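PDB 6G44: putative major capsid protein from Cafeteriavirus-dependent mavirus, which probably builds the icosahedral shell of the virophage, its double jelly-roll subunits joining in threes as capsomers that tile the capsid surface. Local coordinates for residues C[106-110]-C[232-237]; C[236-240]-C[344-348]; C[321-326]-C[468-472]. Where two conformers were deposited one is given. Residues are numbered along the deposited sequence.

Contact 1 and contact 2 lie close together, their centres 14 Å apart, and share F236 and K237: strand 222-235, used by contact 1, leads through a turn at F236 and K237 into helix 238-241, used by contact 2. The two also touch, by a probable hydrogen bond of N240 ND2 with Q235 O and by packing of S106 OG on N240 CB. Contact 3 stands about 25 Å from each, centre to centre, between sheets formed by the later part of the chain. Contact 1 closes before contact 3 opens, whereas the segments of contacts 2 and 3 alternate. In double jelly-roll terms, contact 1 belongs to the first barrel, contact 3 to the second, and contact 2 lets a loop of the second meet the first.

Contact 1: residues C[106-110]-C[232-237]; sequences SIPVA and LDGQFK
At the apolar centre I107 (m,t) brings CG1 to 3.9 Å from F236 CZ; L232 CD2 lies 4.2 Å from I107 CG2 and 4.0 Å from A110 CB. The m rotamer of F236 lays its ring beneath S106, whose CB sits over one face, 3.8 Å from the centroid, a CH-pi contact that a small serine permits; the buried S106 OG bonds to P102 O. The segments run antiparallel (169°). A110 and L232 make the single bridge, a non-hydrogen-bonded pair; beyond it D233 N donates to V109 O (3.0 Å) and Q235 N to S106 O (2.7 Å), in irregular register with one extra residue on the 106-109 side. P108, with no amide hydrogen to donate, packs CD 3.2 Å from D233 O. At the polar edge D233 (t) and Q235 (m,m) let Q235 NE2 donate to D233 OD1 (3.2 Å). An inverse gamma turn at F236 follows the strand, K237 N bonding weakly to Q235 O. This pairing, consistent with the first jelly-roll, joins the loop before strand 110-114 to strand 222-235, with strand 74-84 (L75, V77) and helix 238-241 (M241) packing on the apolar side.

Contact 2: residues C[236-240]-C[344-348]; sequences FKPEN and PTKKF
The first turn of a short helix meets an irregular loop here, E239 CA and K347 CA lying 5.2 Å apart. K237 holds the N-cap position, and N240 N donates to K237 O (3.0 Å); P238 suits the first helical turn because no amide hydrogen is needed from it there. E239, extended in t,t, brings OE1 to 3.4 Å from K347 NZ, a salt bridge whose hydrogen bond is weak, while E239 OE2 lies 3.7 Å from P344 CG. K347 reaches across with chi1 m and chi4 m, the long flexible chain suiting an ion pair at the surface. Backbone groups find other partners: E239 N bonds to a glycerol, probably from the crystallisation liquor; E239 O accepts from K99 and R105, N240 O from R105 NE; K347 O also accepts from K99, whose amine thus ties both segments, and K347 N bonds to D256. K346 turns away to a salt bridge with D246. On the apolar side P238 CB meets the edge of the F348 ring, 3.6 Å from F348 CE1, and both residues rest on V259. This surface packing joins helix 238-241 of the first barrel of a double jelly-roll to a loop of the second.

Contact 3: residues C[321-326]-C[468-472]; sequences LTTHSM and YKLEV
Van der Waals packing, mostly of side chains, joins these segments, with no hydrogen bond between them. Their directions differ by 29°, and the nearest backbones, at L321 CA and L470 CA, stand 6.6 Å apart, too far for strand pairing. L321 (m,t) points toward the other segment and sets CD1 3.9 Å from L470 CB and 3.7 Å from Y468 O. L470 answers in t,p, placing CD2 3.5 Å from L321 O and 3.8 Å from T323 CG2. T323 (p) also meets V472 CG2 with its CG2 at 3.8 Å, while T323 OG1 donates to H324 O (2.8 Å) and accepts from V452 N, so threonine satisfies its hydroxyl and still packs inward. M326 (m,t,m) extends CE to 4.0 Å from V472 CG1. Branched leucines and valine and flexible methionine thus fill the space between two sheets; T322, K469 and E471 point away. With L321, T323 and M326 paired to strand 448-457, and Y468 and K469 to strands 286-305 and 334-341, this is face-to-face sheet packing, the hydrophobic interior of a jelly-roll beta sandwich.

Contact 1: residues C[106-110]-C[232-237]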
loop_
_atom_site.group_PDB
_atom_site.type_symbol
_atom_site.label_atom_id
_atom_site.label_comp_id
_atom_site.label_asym_id
_atom_site.label_seq_id
_atom_site.Cartn_x
_atom_site.Cartn_y
_atom_site.Cartn_z
ATOM N N SER C 106 22.989 15.907 -4.438
ATOM C CA SER C 106 23.800 17.104 -4.731
ATOM C C SER C 106 24.818 17.413 -3.635
ATOM O O SER C 106 25.463 18.472 -3.709
ATOM C CB SER C 106 22.873 18.290 -4.919
ATOM O OG SER C 106 22.073 18.130 -6.079
ATOM N N ILE C 107 24.980 16.568 -2.619
ATOM C CA ILE C 107 25.882 16.872 -1.511
ATOM C C ILE C 107 26.841 15.705 -1.299
ATOM O O ILE C 107 26.534 14.744 -0.603
ATOM C CB ILE C 107 25.120 17.196 -0.209
ATOM C CG1 ILE C 107 24.091 18.306 -0.379
ATOM C CG2 ILE C 107 26.116 17.519 0.903
ATOM C CD1 ILE C 107 23.045 18.373 0.732
ATOM N N PRO C 108 28.043 15.783 -1.886
ATOM C CA PRO C 108 28.975 14.677 -1.713
ATOM C C PRO C 108 29.546 14.499 -0.313
ATOM O O PRO C 108 29.846 13.375 0.088
ATOM C CB PRO C 108 30.095 14.980 -2.706
ATOM C CG PRO C 108 29.600 16.015 -3.593
ATOM C CD PRO C 108 28.436 16.699 -2.963
ATOM N N VAL C 109 29.688 15.606 0.411
ATOM C CA VAL C 109 30.209 15.573 1.762
ATOM C C VAL C 109 29.541 16.694 2.565
ATOM O O VAL C 109 29.250 17.781 2.036
ATOM C CB VAL C 109 31.759 15.643 1.782
ATOM C CG1 VAL C 109 32.273 16.859 1.025
ATOM C CG2 VAL C 109 32.274 15.619 3.214
ATOM N N ALA C 110 29.241 16.368 3.817
ATOM C CA ALA C 110 28.676 17.301 4.773
ATOM C C ALA C 110 29.420 17.168 6.088
ATOM O O ALA C 110 29.847 16.067 6.486
ATOM C CB ALA C 110 27.193 17.009 4.955
ATOM N N LEU C 232 28.159 22.280 3.846
ATOM C CA LEU C 232 27.839 21.404 2.685
ATOM C C LEU C 232 28.804 21.661 1.538
ATOM O O LEU C 232 29.090 22.812 1.193
ATOM C CB LEU C 232 26.437 21.686 2.183
ATOM C CG LEU C 232 25.322 21.670 3.226
ATOM C CD1 LEU C 232 24.003 22.083 2.586
ATOM C CD2 LEU C 232 25.217 20.309 3.874
ATOM N N ASP C 233 29.270 20.573 0.916
ATOM C CA ASP C 233 29.913 20.669 -0.406
ATOM C C ASP C 233 28.759 20.734 -1.406
ATOM O O ASP C 233 28.203 19.682 -1.776
ATOM C CB ASP C 233 30.822 19.468 -0.643
ATOM C CG ASP C 233 31.375 19.374 -2.060
ATOM O OD1 ASP C 233 31.303 20.328 -2.828
ATOM O OD2 ASP C 233 31.903 18.269 -2.346
ATOM N N GLY C 234 28.343 21.925 -1.775
ATOM C CA GLY C 234 27.191 22.114 -2.651
ATOM C C GLY C 234 27.478 21.728 -4.090
ATOM O O GLY C 234 28.357 22.307 -4.730
ATOM N N GLN C 235 26.788 20.705 -4.593
ATOM C CA GLN C 235 26.892 20.281 -5.982
ATOM C C GLN C 235 25.495 20.190 -6.586
ATOM O O GLN C 235 25.135 19.146 -7.164
ATOM C CB GLN C 235 27.657 18.961 -6.110
ATOM C CG GLN C 235 29.093 19.013 -5.649
ATOM C CD GLN C 235 29.960 19.865 -6.558
ATOM O OE1 GLN C 235 29.700 19.993 -7.763
ATOM N NE2 GLN C 235 30.976 20.497 -5.970
ATOM N N PHE C 236 24.734 21.260 -6.451
ATOM C CA PHE C 236 23.327 21.398 -6.928
ATOM C C PHE C 236 23.371 21.776 -8.400
ATOM O O PHE C 236 22.988 22.888 -8.801
ATOM C CB PHE C 236 22.561 22.405 -6.104
ATOM C CG PHE C 236 22.473 22.035 -4.659
ATOM C CD1 PHE C 236 23.432 22.426 -3.726
ATOM C CD2 PHE C 236 21.408 21.250 -4.205
ATOM C CE1 PHE C 236 23.333 22.084 -2.403
ATOM C CE2 PHE C 236 21.328 20.903 -2.867
ATOM C CZ PHE C 236 22.262 21.319 -1.967
ATOM N N LYS C 237 23.823 20.816 -9.172
ATOM C CA LYS C 237 24.070 20.998 -10.588
ATOM C C LYS C 237 23.172 20.078 -11.367
ATOM O O LYS C 237 22.616 19.143 -10.808
ATOM C CB LYS C 237 25.527 20.728 -10.898
ATOM C CG LYS C 237 26.003 19.314 -10.731
ATOM C CD LYS C 237 27.521 19.299 -10.770
ATOM C CE LYS C 237 28.025 17.882 -10.884
ATOM N NZ LYS C 237 29.497 17.839 -10.668
#

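Contact 2: residues C[236-240]-C[344-348]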
loop_
_atom_site.group_PDB
_atom_site.type_symbol
_atom_site.label_atom_id
_atom_site.label_comp_id
_atom_site.label_asym_id
_atom_site.label_seq_id
_atom_site.Cartn_x
_atom_site.Cartn_y
_atom_site.Cartn_z
ATOM N N PHE C 236 24.734 21.260 -6.451
ATOM C CA PHE C 236 23.327 21.398 -6.928
ATOM C C PHE C 236 23.371 21.776 -8.400
ATOM O O PHE C 236 22.988 22.888 -8.801
ATOM C CB PHE C 236 22.561 22.405 -6.104
ATOM C CG PHE C 236 22.473 22.035 -4.659
ATOM C CD1 PHE C 236 23.432 22.426 -3.726
ATOM C CD2 PHE C 236 21.408 21.250 -4.205
ATOM C CE1 PHE C 236 23.333 22.084 -2.403
ATOM C CE2 PHE C 236 21.328 20.903 -2.867
ATOM C CZ PHE C 236 22.262 21.319 -1.967
ATOM N N LYS C 237 23.823 20.816 -9.172
ATOM C CA LYS C 237 24.070 20.998 -10.588
ATOM C C LYS C 237 23.172 20.078 -11.367
ATOM O O LYS C 237 22.616 19.143 -10.808
ATOM C CB LYS C 237 25.527 20.728 -10.898
ATOM C CG LYS C 237 26.003 19.314 -10.731
ATOM C CD LYS C 237 27.521 19.299 -10.770
ATOM C CE LYS C 237 28.025 17.882 -10.884
ATOM N NZ LYS C 237 29.497 17.839 -10.668
ATOM N N PRO C 238 23.000 20.338 -12.664
ATOM C CA PRO C 238 21.995 19.629 -13.436
ATOM C C PRO C 238 22.135 18.107 -13.406
ATOM O O PRO C 238 21.114 17.406 -13.264
ATOM C CB PRO C 238 22.188 20.206 -14.836
ATOM C CG PRO C 238 22.639 21.585 -14.584
ATOM C CD PRO C 238 23.611 21.416 -13.470
ATOM N N GLU C 239 23.338 17.565 -13.492
ATOM C CA GLU C 239 23.493 16.108 -13.477
ATOM C C GLU C 239 23.055 15.470 -12.159
ATOM O O GLU C 239 22.744 14.296 -12.115
ATOM C CB GLU C 239 24.956 15.728 -13.773
ATOM C CG GLU C 239 25.189 14.250 -13.934
ATOM C CD GLU C 239 26.464 13.895 -14.668
ATOM O OE1 GLU C 239 27.325 14.787 -14.870
ATOM O OE2 GLU C 239 26.608 12.698 -15.022
ATOM N N ASN C 240 23.106 16.217 -11.068
ATOM C CA ASN C 240 22.636 15.710 -9.792
ATOM C C ASN C 240 21.146 15.830 -9.579
ATOM O O ASN C 240 20.568 14.975 -8.899
ATOM C CB ASN C 240 23.432 16.328 -8.657
ATOM C CG ASN C 240 24.847 15.793 -8.617
ATOM O OD1 ASN C 240 25.116 14.685 -9.079
ATOM N ND2 ASN C 240 25.758 16.570 -8.052
ATOM N N PRO C 344 28.728 8.127 -16.637
ATOM C CA PRO C 344 27.454 8.184 -17.369
ATOM C C PRO C 344 27.654 8.665 -18.807
ATOM O O PRO C 344 28.484 9.558 -19.054
ATOM C CB PRO C 344 26.638 9.198 -16.555
ATOM C CG PRO C 344 27.166 9.069 -15.179
ATOM C CD PRO C 344 28.642 8.860 -15.358
ATOM N N THR C 345 26.937 8.066 -19.742
ATOM C CA THR C 345 26.994 8.487 -21.139
ATOM C C THR C 345 25.998 9.609 -21.439
ATOM O O THR C 345 26.115 10.313 -22.447
ATOM C CB THR C 345 26.703 7.305 -22.074
ATOM O OG1 THR C 345 25.403 6.780 -21.803
ATOM C CG2 THR C 345 27.754 6.213 -21.894
ATOM N N LYS C 346 24.985 9.741 -20.583
ATOM C CA LYS C 346 23.983 10.785 -20.699
ATOM C C LYS C 346 23.902 11.427 -19.321
ATOM O O LYS C 346 23.972 10.718 -18.308
ATOM C CB LYS C 346 22.642 10.172 -21.049
ATOM C CG LYS C 346 22.524 9.678 -22.481
ATOM C CD LYS C 346 21.188 8.969 -22.638
ATOM C CE LYS C 346 20.502 9.237 -23.965
ATOM N NZ LYS C 346 19.031 9.017 -23.822
ATOM N N LYS C 347 23.727 12.735 -19.260
ATOM C CA LYS C 347 23.751 13.409 -17.966
ATOM C C LYS C 347 22.423 13.340 -17.180
ATOM O O LYS C 347 22.440 13.509 -15.967
ATOM C CB LYS C 347 24.146 14.871 -18.124
ATOM C CG LYS C 347 25.569 15.107 -18.622
ATOM C CD LYS C 347 25.818 16.610 -18.787
ATOM C CE LYS C 347 27.293 16.992 -18.835
ATOM N NZ LYS C 347 28.081 16.454 -17.694
ATOM N N PHE C 348 21.301 13.134 -17.861
ATOM C CA PHE C 348 19.980 13.343 -17.239
ATOM C C PHE C 348 19.138 12.076 -17.201
ATOM O O PHE C 348 17.935 12.137 -17.015
ATOM C CB PHE C 348 19.271 14.526 -17.916
ATOM C CG PHE C 348 20.167 15.732 -18.024
ATOM C CD1 PHE C 348 20.558 16.401 -16.898
ATOM C CD2 PHE C 348 20.680 16.135 -19.254
ATOM C CE1 PHE C 348 21.431 17.463 -16.969
ATOM C CE2 PHE C 348 21.565 17.202 -19.326
ATOM C CZ PHE C 348 21.944 17.851 -18.194
#

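Contact 3: residues C[321-326]-C[468-472]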
loop_
_atom_site.group_PDB
_atom_site.type_symbol
_atom_site.label_atom_id
_atom_site.label_comp_id
_atom_site.label_asym_id
_atom_site.label_seq_id
_atom_site.Cartn_x
_atom_site.Cartn_y
_atom_site.Cartn_z
ATOM N N LEU C 321 34.957 -9.083 -10.977
ATOM C CA LEU C 321 35.816 -8.169 -10.232
ATOM C C LEU C 321 35.943 -8.728 -8.830
ATOM O O LEU C 321 34.972 -9.242 -8.259
ATOM C CB LEU C 321 35.240 -6.753 -10.196
ATOM C CG LEU C 321 35.364 -5.874 -11.436
ATOM C CD1 LEU C 321 34.544 -4.594 -11.325
ATOM C CD2 LEU C 321 36.840 -5.532 -11.658
ATOM N N THR C 322 37.150 -8.620 -8.268
ATOM C CA THR C 322 37.421 -9.063 -6.919
ATOM C C THR C 322 38.161 -7.971 -6.155
ATOM O O THR C 322 39.222 -7.512 -6.599
ATOM C CB THR C 322 38.287 -10.348 -6.907
ATOM O OG1 THR C 322 37.669 -11.368 -7.713
ATOM C CG2 THR C 322 38.460 -10.875 -5.507
ATOM N N THR C 323 37.636 -7.577 -4.993
ATOM C CA THR C 323 38.307 -6.568 -4.182
ATOM C C THR C 323 39.656 -7.095 -3.719
ATOM O O THR C 323 39.879 -8.294 -3.637
ATOM C CB THR C 323 37.521 -6.178 -2.908
ATOM O OG1 THR C 323 37.433 -7.292 -2.018
ATOM C CG2 THR C 323 36.121 -5.650 -3.253
ATOM N N HIS C 324 40.545 -6.170 -3.383
ATOM C CA HIS C 324 41.693 -6.516 -2.571
ATOM C C HIS C 324 41.166 -6.923 -1.193
ATOM O O HIS C 324 39.974 -6.702 -0.871
ATOM C CB HIS C 324 42.636 -5.323 -2.471
ATOM C CG HIS C 324 43.185 -4.886 -3.795
ATOM N ND1 HIS C 324 43.854 -5.747 -4.639
ATOM C CD2 HIS C 324 43.137 -3.694 -4.435
ATOM C CE1 HIS C 324 44.210 -5.097 -5.736
ATOM N NE2 HIS C 324 43.788 -3.850 -5.635
ATOM N N SER C 325 42.002 -7.535 -0.363
ATOM C CA SER C 325 41.595 -7.885 0.993
ATOM C C SER C 325 41.281 -6.612 1.754
ATOM O O SER C 325 42.029 -5.639 1.678
ATOM C CB SER C 325 42.677 -8.726 1.707
ATOM O OG SER C 325 42.246 -9.136 2.990
ATOM N N MET C 326 40.134 -6.598 2.424
ATOM C CA MET C 326 39.677 -5.466 3.215
ATOM C C MET C 326 39.825 -5.806 4.691
ATOM O O MET C 326 39.167 -6.735 5.200
ATOM C CB MET C 326 38.206 -5.152 2.889
ATOM C CG MET C 326 38.004 -4.745 1.440
ATOM S SD MET C 326 36.258 -4.567 0.992
ATOM C CE MET C 326 35.703 -6.266 0.886
ATOM N N TYR C 468 33.661 -0.167 -15.082
ATOM C CA TYR C 468 32.756 -0.498 -13.962
ATOM C C TYR C 468 33.554 -0.640 -12.684
ATOM O O TYR C 468 34.694 -1.134 -12.696
ATOM C CB TYR C 468 31.932 -1.792 -14.228
ATOM C CG TYR C 468 30.803 -1.497 -15.190
ATOM C CD1 TYR C 468 31.050 -1.377 -16.547
ATOM C CD2 TYR C 468 29.506 -1.238 -14.736
ATOM C CE1 TYR C 468 30.048 -1.028 -17.435
ATOM C CE2 TYR C 468 28.492 -0.899 -15.615
ATOM C CZ TYR C 468 28.775 -0.789 -16.961
ATOM O OH TYR C 468 27.769 -0.431 -17.787
ATOM N N LYS C 469 32.947 -0.201 -11.582
ATOM C CA LYS C 469 33.583 -0.211 -10.274
ATOM C C LYS C 469 32.767 -1.052 -9.291
ATOM O O LYS C 469 31.611 -0.741 -9.009
ATOM C CB LYS C 469 33.737 1.202 -9.750
ATOM C CG LYS C 469 34.417 1.307 -8.404
ATOM C CD LYS C 469 34.420 2.734 -7.873
ATOM C CE LYS C 469 35.459 3.591 -8.558
ATOM N NZ LYS C 469 35.622 4.899 -7.869
ATOM N N LEU C 470 33.388 -2.090 -8.763
ATOM C CA LEU C 470 32.841 -2.883 -7.644
ATOM C C LEU C 470 33.097 -2.104 -6.362
ATOM O O LEU C 470 34.233 -1.715 -6.086
ATOM C CB LEU C 470 33.502 -4.265 -7.579
ATOM C CG LEU C 470 33.291 -5.093 -6.314
ATOM C CD1 LEU C 470 31.808 -5.358 -6.020
ATOM C CD2 LEU C 470 34.044 -6.404 -6.344
ATOM N N GLU C 471 32.051 -1.848 -5.578
ATOM C CA GLU C 471 32.166 -1.166 -4.301
ATOM C C GLU C 471 31.525 -2.032 -3.233
ATOM O O GLU C 471 30.442 -2.611 -3.458
ATOM C CB GLU C 471 31.462 0.180 -4.326
ATOM C CG GLU C 471 32.107 1.221 -5.241
ATOM C CD GLU C 471 31.365 2.552 -5.199
ATOM O OE1 GLU C 471 30.193 2.552 -5.634
ATOM O OE2 GLU C 471 31.933 3.584 -4.730
ATOM N N VAL C 472 32.190 -2.131 -2.088
ATOM C CA VAL C 472 31.688 -2.839 -0.912
ATOM C C VAL C 472 31.600 -1.813 0.199
ATOM O O VAL C 472 32.610 -1.204 0.573
ATOM C CB VAL C 472 32.575 -4.029 -0.504
ATOM C CG1 VAL C 472 31.997 -4.741 0.717
ATOM C CG2 VAL C 472 32.722 -4.956 -1.699
#